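Local atomic coordinates of rhamnogalacturonan endolyase YesW (Bacillus subtilis, PDB entry 2ZUX), a protein that cleaves the rhamnogalacturonan backbone of plant cell-wall pectin by endo-type elimination, releasing unsaturated oligosaccharides, and needs calcium or manganese for activity. Residues H536-R548 with H563-K577. Sequence-based numbering, arbitrary orientation.
Sequences HRLYTLMHDPVYR and HTSFFLGDGMAEQPK
D544 and S565 illustrate how a capping carboxylate can also tie two loops together, here in the beta-propeller domain of a family 11 polysaccharide lyase. D544 caps the turn leading into helix 547-553: its OD2 accepts Y547 N on the anti lone pair and V546 N from above the carboxylate plane. Across the contact, S565 N lies 2.8 Å from D544 OD2, on the syn side but 27° out of plane, so three N-H groups grip this oxygen. D544 OD1 takes the hydroxyl on its syn lone pair, 2.6 Å from S565 OG. With an alanine in place of D544, three amides and the S565 hydroxyl would probably lose their acceptors, and the turn its cap. Apolar contacts follow: L538 CD2 sits 3.7 Å from L568 CG, meets the edge of the F566 ring and touches M572 CE, while the L541 side chain crosses that of L568 at about a right angle. Y539 OH lies 3.6 Å from K577 CG and hydrogen-bonds to E31 O. One water links V546 O to H563 N. With Q575 CG between backbone N and carbonyl carbon (chi1 41°), Q575 OE1 accepts Y539 N in the carbonyl plane at 2.8 Å, and another water bridges that oxygen to R537 O.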
ATOM      1  N   HIS A 536      17.274  17.339  -0.432  1.00 15.08           N
ATOM      2  CA  HIS A 536      16.264  17.268   0.623  1.00 14.56           C
ATOM      3  C   HIS A 536      16.380  16.035   1.488  1.00 14.13           C
ATOM      4  O   HIS A 536      16.579  14.920   0.994  1.00 13.62           O
ATOM      5  CB  HIS A 536      14.859  17.302   0.027  1.00 14.78           C
ATOM      6  CG  HIS A 536      14.598  18.506  -0.813  1.00 15.17           C
ATOM      7  ND1 HIS A 536      14.432  19.765  -0.275  1.00 17.29           N
ATOM      8  CD2 HIS A 536      14.504  18.651  -2.154  1.00 15.41           C
ATOM      9  CE1 HIS A 536      14.230  20.630  -1.253  1.00 17.14           C
ATOM     10  NE2 HIS A 536      14.274  19.981  -2.402  1.00 15.90           N
ATOM     11  N   ARG A 537      16.225  16.262   2.784  1.00 13.93           N
ATOM     12  CA  ARG A 537      16.122  15.209   3.765  1.00 14.19           C
ATOM     13  C   ARG A 537      14.709  15.199   4.338  1.00 13.82           C
ATOM     14  O   ARG A 537      14.204  16.235   4.781  1.00 13.70           O
ATOM     15  CB  ARG A 537      17.125  15.464   4.889  1.00 15.12           C
ATOM     16  CG  ARG A 537      17.070  14.435   5.979  1.00 16.42           C
ATOM     17  CD  ARG A 537      18.246  14.602   6.916  1.00 15.98           C
ATOM     18  NE  ARG A 537      18.022  15.584   7.975  1.00 17.25           N
ATOM     19  CZ  ARG A 537      18.884  15.790   8.966  1.00 17.74           C
ATOM     20  NH1 ARG A 537      20.024  15.110   9.001  1.00 17.55           N
ATOM     21  NH2 ARG A 537      18.613  16.677   9.917  1.00 20.45           N
ATOM     22  N   LEU A 538      14.071  14.035   4.334  1.00 12.50           N
ATOM     23  CA  LEU A 538      12.776  13.889   4.998  1.00 12.24           C
ATOM     24  C   LEU A 538      12.782  12.603   5.786  1.00 12.12           C
ATOM     25  O   LEU A 538      13.499  11.669   5.432  1.00 12.38           O
ATOM     26  CB  LEU A 538      11.628  13.873   3.982  1.00 12.51           C
ATOM     27  CG  LEU A 538      11.267  15.208   3.339  1.00 13.68           C
ATOM     28  CD1 LEU A 538      12.001  15.426   2.032  1.00 17.18           C
ATOM     29  CD2 LEU A 538       9.768  15.291   3.119  1.00 17.41           C
ATOM     30  N   TYR A 539      12.002  12.550   6.858  1.00 11.54           N
ATOM     31  CA  TYR A 539      11.862  11.319   7.626  1.00 11.52           C
ATOM     32  C   TYR A 539      11.418  10.184   6.723  1.00 11.15           C
ATOM     33  O   TYR A 539      10.608  10.382   5.814  1.00 11.73           O
ATOM     34  CB  TYR A 539      10.852  11.494   8.757  1.00 12.58           C
ATOM     35  CG  TYR A 539      11.384  12.356   9.872  1.00 13.03           C
ATOM     36  CD1 TYR A 539      12.368  11.875  10.722  1.00 13.15           C
ATOM     37  CD2 TYR A 539      10.914  13.657  10.067  1.00 13.96           C
ATOM     38  CE1 TYR A 539      12.874  12.657  11.741  1.00 14.77           C
ATOM     39  CE2 TYR A 539      11.423  14.450  11.092  1.00 15.17           C
ATOM     40  CZ  TYR A 539      12.399  13.941  11.921  1.00 14.41           C
ATOM     41  OH  TYR A 539      12.910  14.717  12.941  1.00 15.87           O
ATOM     42  N   THR A 540      11.947   8.989   6.972  1.00 10.66           N
ATOM     43  CA  THR A 540      11.524   7.834   6.193  1.00 11.18           C
ATOM     44  C   THR A 540       9.996   7.785   6.157  1.00 10.54           C
ATOM     45  O   THR A 540       9.320   8.000   7.168  1.00 10.18           O
ATOM     46  CB  THR A 540      12.137   6.511   6.703  1.00 11.65           C
ATOM     47  OG1 THR A 540      11.666   5.440   5.871  1.00 12.71           O
ATOM     48  CG2 THR A 540      11.755   6.212   8.151  1.00 11.52           C
ATOM     49  N   LEU A 541       9.451   7.534   4.973  1.00 10.23           N
ATOM     50  CA  LEU A 541       8.004   7.638   4.799  1.00 10.34           C
ATOM     51  C   LEU A 541       7.249   6.573   5.590  1.00  9.89           C
ATOM     52  O   LEU A 541       6.087   6.761   5.938  1.00  9.71           O
ATOM     53  CB  LEU A 541       7.640   7.611   3.315  1.00 10.29           C
ATOM     54  CG  LEU A 541       8.352   8.639   2.426  1.00 11.05           C
ATOM     55  CD1 LEU A 541       7.823   8.552   0.995  1.00 12.37           C
ATOM     56  CD2 LEU A 541       8.211  10.068   2.989  1.00 11.76           C
ATOM     57  N   MET A 542       7.932   5.476   5.913  1.00  9.82           N
ATOM     58  CA  MET A 542       7.341   4.411   6.709  1.00 10.28           C
ATOM     59  C   MET A 542       7.147   4.821   8.168  1.00 10.21           C
ATOM     60  O   MET A 542       6.527   4.083   8.939  1.00 10.08           O
ATOM     61  CB  MET A 542       8.182   3.139   6.601  1.00 10.52           C
ATOM     62  CG  MET A 542       8.198   2.566   5.189  1.00 11.15           C
ATOM     63  SD  MET A 542       6.586   2.156   4.490  1.00 10.95           S
ATOM     64  CE  MET A 542       6.478   0.423   4.962  1.00 11.40           C
ATOM     65  N   HIS A 543       7.683   5.984   8.552  1.00 10.30           N
ATOM     66  CA  HIS A 543       7.419   6.553   9.877  1.00 10.78           C
ATOM     67  C   HIS A 543       6.350   7.652   9.847  1.00 11.58           C
ATOM     68  O   HIS A 543       6.097   8.310  10.861  1.00 12.47           O
ATOM     69  CB  HIS A 543       8.702   7.086  10.514  1.00 10.89           C
ATOM     70  CG  HIS A 543       9.585   6.033  11.104  1.00 11.25           C
ATOM     71  ND1 HIS A 543       9.164   4.756  11.413  1.00 12.68           N
ATOM     72  CD2 HIS A 543      10.876   6.108  11.502  1.00  9.45           C
ATOM     73  CE1 HIS A 543      10.171   4.082  11.946  1.00  9.94           C
ATOM     74  NE2 HIS A 543      11.214   4.888  12.024  1.00 13.75           N
ATOM     75  N   ASP A 544       5.730   7.859   8.687  1.00 11.33           N
ATOM     76  CA  ASP A 544       4.570   8.736   8.612  1.00 11.57           C
ATOM     77  C   ASP A 544       3.302   7.925   8.869  1.00 12.10           C
ATOM     78  O   ASP A 544       3.131   6.870   8.275  1.00 11.67           O
ATOM     79  CB  ASP A 544       4.464   9.409   7.251  1.00 11.38           C
ATOM     80  CG  ASP A 544       3.252  10.307   7.164  1.00 11.00           C
ATOM     81  OD1 ASP A 544       3.291  11.400   7.770  1.00 12.61           O
ATOM     82  OD2 ASP A 544       2.247   9.913   6.532  1.00 10.24           O
ATOM     83  N   PRO A 545       2.402   8.414   9.750  1.00 12.47           N
ATOM     84  CA  PRO A 545       1.212   7.645  10.133  1.00 13.38           C
ATOM     85  C   PRO A 545       0.180   7.348   9.047  1.00 13.48           C
ATOM     86  O   PRO A 545      -0.611   6.442   9.248  1.00 16.11           O
ATOM     87  CB  PRO A 545       0.584   8.500  11.245  1.00 14.21           C
ATOM     88  CG  PRO A 545       1.100   9.876  11.004  1.00 15.11           C
ATOM     89  CD  PRO A 545       2.500   9.673  10.520  1.00 13.18           C
ATOM     90  N   VAL A 546       0.147   8.107   7.948  1.00 11.71           N
ATOM     91  CA  VAL A 546      -0.780   7.830   6.839  1.00 10.97           C
ATOM     92  C   VAL A 546      -0.080   7.035   5.728  1.00 10.36           C
ATOM     93  O   VAL A 546      -0.672   6.108   5.143  1.00 10.41           O
ATOM     94  CB  VAL A 546      -1.412   9.143   6.286  1.00 10.84           C
ATOM     95  CG1 VAL A 546      -2.182   8.898   4.998  1.00 11.46           C
ATOM     96  CG2 VAL A 546      -2.329   9.746   7.328  1.00 11.04           C
ATOM     97  N   TYR A 547       1.169   7.385   5.432  1.00  9.39           N
ATOM     98  CA  TYR A 547       1.919   6.664   4.413  1.00  9.38           C
ATOM     99  C   TYR A 547       2.086   5.196   4.796  1.00  9.46           C
ATOM    100  O   TYR A 547       1.868   4.303   3.973  1.00  9.38           O
ATOM    101  CB  TYR A 547       3.280   7.320   4.179  1.00  9.27           C
ATOM    102  CG  TYR A 547       4.040   6.719   3.016  1.00  8.46           C
ATOM    103  CD1 TYR A 547       4.007   7.306   1.761  1.00  8.48           C
ATOM    104  CD2 TYR A 547       4.790   5.561   3.189  1.00  8.45           C
ATOM    105  CE1 TYR A 547       4.700   6.743   0.686  1.00  7.66           C
ATOM    106  CE2 TYR A 547       5.484   4.990   2.136  1.00  7.99           C
ATOM    107  CZ  TYR A 547       5.443   5.589   0.900  1.00  8.10           C
ATOM    108  OH  TYR A 547       6.150   5.000  -0.120  1.00  8.74           O
ATOM    109  N   ARG A 548       2.494   4.935   6.036  1.00  9.33           N
ATOM    110  CA  ARG A 548       2.734   3.553   6.461  1.00  9.21           C
ATOM    111  C   ARG A 548       1.474   2.715   6.308  1.00  9.41           C
ATOM    112  O   ARG A 548       1.519   1.546   5.906  1.00  9.36           O
ATOM    113  CB  ARG A 548       3.231   3.503   7.911  1.00  9.77           C
ATOM    114  CG  ARG A 548       3.438   2.090   8.474  1.00  9.34           C
ATOM    115  CD  ARG A 548       4.500   1.381   7.665  1.00  9.52           C
ATOM    116  NE  ARG A 548       4.707  -0.036   7.991  1.00 10.59           N
ATOM    117  CZ  ARG A 548       4.091  -1.054   7.388  1.00 10.02           C
ATOM    118  NH1 ARG A 548       3.136  -0.834   6.485  1.00 10.21           N
ATOM    119  NH2 ARG A 548       4.403  -2.301   7.727  1.00  9.97           N
ATOM    120  N   HIS A 563      -0.009   8.036   0.256  1.00  8.69           N
ATOM    121  CA  HIS A 563       0.099   9.463   0.536  1.00  9.51           C
ATOM    122  C   HIS A 563       0.645   9.706   1.931  1.00  9.81           C
ATOM    123  O   HIS A 563       0.542   8.851   2.805  1.00  9.61           O
ATOM    124  CB  HIS A 563      -1.277  10.113   0.401  1.00  9.98           C
ATOM    125  CG  HIS A 563      -1.676  10.338  -1.017  1.00 10.26           C
ATOM    126  ND1 HIS A 563      -2.500   9.486  -1.721  1.00 12.53           N
ATOM    127  CD2 HIS A 563      -1.320  11.318  -1.876  1.00 11.42           C
ATOM    128  CE1 HIS A 563      -2.635   9.941  -2.957  1.00 10.05           C
ATOM    129  NE2 HIS A 563      -1.930  11.050  -3.074  1.00 14.58           N
ATOM    130  N   THR A 564       1.222  10.883   2.134  1.00 10.00           N
ATOM    131  CA  THR A 564       1.702  11.287   3.454  1.00 10.07           C
ATOM    132  C   THR A 564       0.613  12.055   4.220  1.00 10.26           C
ATOM    133  O   THR A 564      -0.317  12.621   3.625  1.00 10.57           O
ATOM    134  CB  THR A 564       2.977  12.145   3.331  1.00 10.16           C
ATOM    135  OG1 THR A 564       2.760  13.170   2.361  1.00  9.94           O
ATOM    136  CG2 THR A 564       4.153  11.294   2.890  1.00 10.58           C
ATOM    137  N   SER A 565       0.741  12.077   5.544  1.00 10.60           N
ATOM    138  CA  SER A 565      -0.205  12.799   6.396  1.00 11.76           C
ATOM    139  C   SER A 565      -0.046  14.313   6.298  1.00 11.66           C
ATOM    140  O   SER A 565      -0.961  15.057   6.688  1.00 13.14           O
ATOM    141  CB  SER A 565      -0.026  12.377   7.854  1.00 11.92           C
ATOM    142  OG  SER A 565       1.210  12.824   8.376  1.00 12.86           O
ATOM    143  N   PHE A 566       1.119  14.744   5.814  1.00 11.48           N
ATOM    144  CA  PHE A 566       1.464  16.150   5.665  1.00 11.60           C
ATOM    145  C   PHE A 566       1.632  16.447   4.176  1.00 11.41           C
ATOM    146  O   PHE A 566       1.775  15.527   3.357  1.00 11.53           O
ATOM    147  CB  PHE A 566       2.765  16.461   6.427  1.00 11.89           C
ATOM    148  CG  PHE A 566       3.937  15.645   5.964  1.00 11.07           C
ATOM    149  CD1 PHE A 566       4.789  16.122   4.970  1.00 12.52           C
ATOM    150  CD2 PHE A 566       4.159  14.371   6.479  1.00 11.36           C
ATOM    151  CE1 PHE A 566       5.859  15.360   4.515  1.00 13.56           C
ATOM    152  CE2 PHE A 566       5.234  13.600   6.023  1.00 12.29           C
ATOM    153  CZ  PHE A 566       6.074  14.095   5.036  1.00 13.04           C
ATOM    154  N   PHE A 567       1.612  17.728   3.819  1.00 11.20           N
ATOM    155  CA  PHE A 567       1.859  18.121   2.448  1.00 11.40           C
ATOM    156  C   PHE A 567       3.351  18.019   2.154  1.00 11.32           C
ATOM    157  O   PHE A 567       4.161  18.767   2.712  1.00 11.84           O
ATOM    158  CB  PHE A 567       1.354  19.536   2.151  1.00 11.18           C
ATOM    159  CG  PHE A 567       1.772  20.036   0.799  1.00 11.18           C
ATOM    160  CD1 PHE A 567       1.220  19.480  -0.354  1.00 12.28           C
ATOM    161  CD2 PHE A 567       2.728  21.039   0.673  1.00 11.84           C
ATOM    162  CE1 PHE A 567       1.621  19.906  -1.611  1.00 12.51           C
ATOM    163  CE2 PHE A 567       3.125  21.481  -0.584  1.00 12.35           C
ATOM    164  CZ  PHE A 567       2.564  20.914  -1.729  1.00 12.26           C
ATOM    165  N   LEU A 568       3.703  17.065   1.300  1.00 11.27           N
ATOM    166  CA  LEU A 568       5.060  16.901   0.808  1.00 11.32           C
ATOM    167  C   LEU A 568       5.036  17.409  -0.621  1.00 11.35           C
ATOM    168  O   LEU A 568       4.425  16.805  -1.496  1.00 11.14           O
ATOM    169  CB  LEU A 568       5.474  15.429   0.864  1.00 11.58           C
ATOM    170  CG  LEU A 568       6.965  15.088   0.759  1.00 11.19           C
ATOM    171  CD1 LEU A 568       7.179  13.592   1.000  1.00 11.96           C
ATOM    172  CD2 LEU A 568       7.561  15.503  -0.585  1.00 11.92           C
ATOM    173  N   GLY A 569       5.673  18.543  -0.856  1.00 11.27           N
ATOM    174  CA  GLY A 569       5.658  19.115  -2.190  1.00 11.64           C
ATOM    175  C   GLY A 569       6.330  20.458  -2.232  1.00 11.94           C
ATOM    176  O   GLY A 569       6.913  20.902  -1.238  1.00 11.77           O
ATOM    177  N   ASP A 570       6.250  21.106  -3.387  1.00 12.45           N
ATOM    178  CA  ASP A 570       6.886  22.399  -3.566  1.00 13.59           C
ATOM    179  C   ASP A 570       6.277  23.422  -2.623  1.00 13.99           C
ATOM    180  O   ASP A 570       5.058  23.530  -2.522  1.00 14.99           O
ATOM    181  CB  ASP A 570       6.768  22.873  -5.007  1.00 14.04           C
ATOM    182  CG  ASP A 570       7.551  24.139  -5.257  1.00 15.61           C
ATOM    183  OD1 ASP A 570       8.791  24.049  -5.365  1.00 18.95           O
ATOM    184  OD2 ASP A 570       6.927  25.212  -5.314  1.00 16.36           O
ATOM    185  N   GLY A 571       7.141  24.167  -1.936  1.00 14.98           N
ATOM    186  CA  GLY A 571       6.700  25.187  -0.993  1.00 16.10           C
ATOM    187  C   GLY A 571       6.256  24.651   0.353  1.00 16.56           C
ATOM    188  O   GLY A 571       5.709  25.398   1.163  1.00 17.44           O
ATOM    189  N   MET A 572       6.490  23.365   0.607  1.00 16.42           N
ATOM    190  CA  MET A 572       6.083  22.759   1.875  1.00 16.51           C
ATOM    191  C   MET A 572       6.778  23.394   3.071  1.00 18.21           C
ATOM    192  O   MET A 572       7.904  23.871   2.969  1.00 17.76           O
ATOM    193  CB  MET A 572       6.350  21.250   1.876  1.00 16.01           C
ATOM    194  CG  MET A 572       7.836  20.887   1.837  1.00 15.34           C
ATOM    195  SD  MET A 572       8.131  19.111   1.820  1.00 13.66           S
ATOM    196  CE  MET A 572       7.585  18.644   3.465  1.00 13.35           C
ATOM    197  N   ALA A 573       6.086  23.378   4.203  1.00 19.89           N
ATOM    198  CA  ALA A 573       6.686  23.742   5.480  1.00 21.84           C
ATOM    199  C   ALA A 573       7.587  22.606   5.956  1.00 22.96           C
ATOM    200  O   ALA A 573       7.429  21.456   5.526  1.00 23.01           O
ATOM    201  CB  ALA A 573       5.600  24.021   6.500  1.00 22.15           C
ATOM    202  N   GLU A 574       8.533  22.925   6.836  1.00 24.32           N
ATOM    203  CA  GLU A 574       9.396  21.907   7.436  1.00 25.92           C
ATOM    204  C   GLU A 574       8.569  20.964   8.308  1.00 26.24           C
ATOM    205  O   GLU A 574       7.856  21.405   9.213  1.00 26.56           O
ATOM    206  CB  GLU A 574      10.550  22.545   8.224  1.00 26.32           C
ATOM    207  CG  GLU A 574      10.152  23.695   9.142  1.00 28.94           C
ATOM    208  CD  GLU A 574      11.192  24.804   9.200  1.00 32.05           C
ATOM    209  OE1 GLU A 574      11.106  25.640  10.126  1.00 33.63           O
ATOM    210  OE2 GLU A 574      12.084  24.853   8.321  1.00 34.10           O
ATOM    211  N   GLN A 575       8.648  19.669   8.004  1.00 26.83           N
ATOM    212  CA  GLN A 575       7.866  18.654   8.710  1.00 27.28           C
ATOM    213  C   GLN A 575       8.344  18.458  10.150  1.00 27.48           C
ATOM    214  O   GLN A 575       9.553  18.402  10.408  1.00 27.72           O
ATOM    215  CB  GLN A 575       7.866  17.317   7.950  1.00 27.33           C
ATOM    216  CG  GLN A 575       9.217  16.943   7.339  1.00 26.84           C
ATOM    217  CD  GLN A 575       9.492  15.441   7.262  1.00 26.08           C
ATOM    218  OE1 GLN A 575      10.634  15.040   7.071  1.00 23.29           O
ATOM    219  NE2 GLN A 575       8.456  14.615   7.407  1.00 24.96           N
ATOM    220  N   PRO A 576       7.391  18.373  11.098  1.00 28.00           N
ATOM    221  CA  PRO A 576       7.730  18.034  12.471  1.00 27.78           C
ATOM    222  C   PRO A 576       8.129  16.565  12.596  1.00 27.38           C
ATOM    223  O   PRO A 576       7.770  15.741  11.743  1.00 27.51           O
ATOM    224  CB  PRO A 576       6.421  18.285  13.224  1.00 27.90           C
ATOM    225  CG  PRO A 576       5.362  18.073  12.208  1.00 28.30           C
ATOM    226  CD  PRO A 576       5.942  18.590  10.927  1.00 28.16           C
ATOM    227  N   LYS A 577       8.884  16.266  13.647  1.00 26.83           N
ATOM    228  CA  LYS A 577       9.266  14.908  13.992  1.00 26.20           C
ATOM    229  C   LYS A 577       8.011  14.071  14.253  1.00 25.13           C
ATOM    230  O   LYS A 577       7.086  14.536  14.926  1.00 25.50           O
ATOM    231  CB  LYS A 577      10.162  14.936  15.233  1.00 26.28           C
ATOM    232  CG  LYS A 577      10.795  13.613  15.615  1.00 26.65           C
ATOM    233  CD  LYS A 577      11.516  13.721  16.954  1.00 27.07           C
ATOM    234  CE  LYS A 577      11.820  12.353  17.545  1.00 28.64           C
ATOM    235  NZ  LYS A 577      10.594  11.506  17.703  1.00 30.08           N
TER
HETATM  236  O   HOH W   1      12.577  16.994   7.373  1.00 28.00           O
HETATM  237  O   HOH W   2      -1.440   6.478   2.236  1.00  9.62           O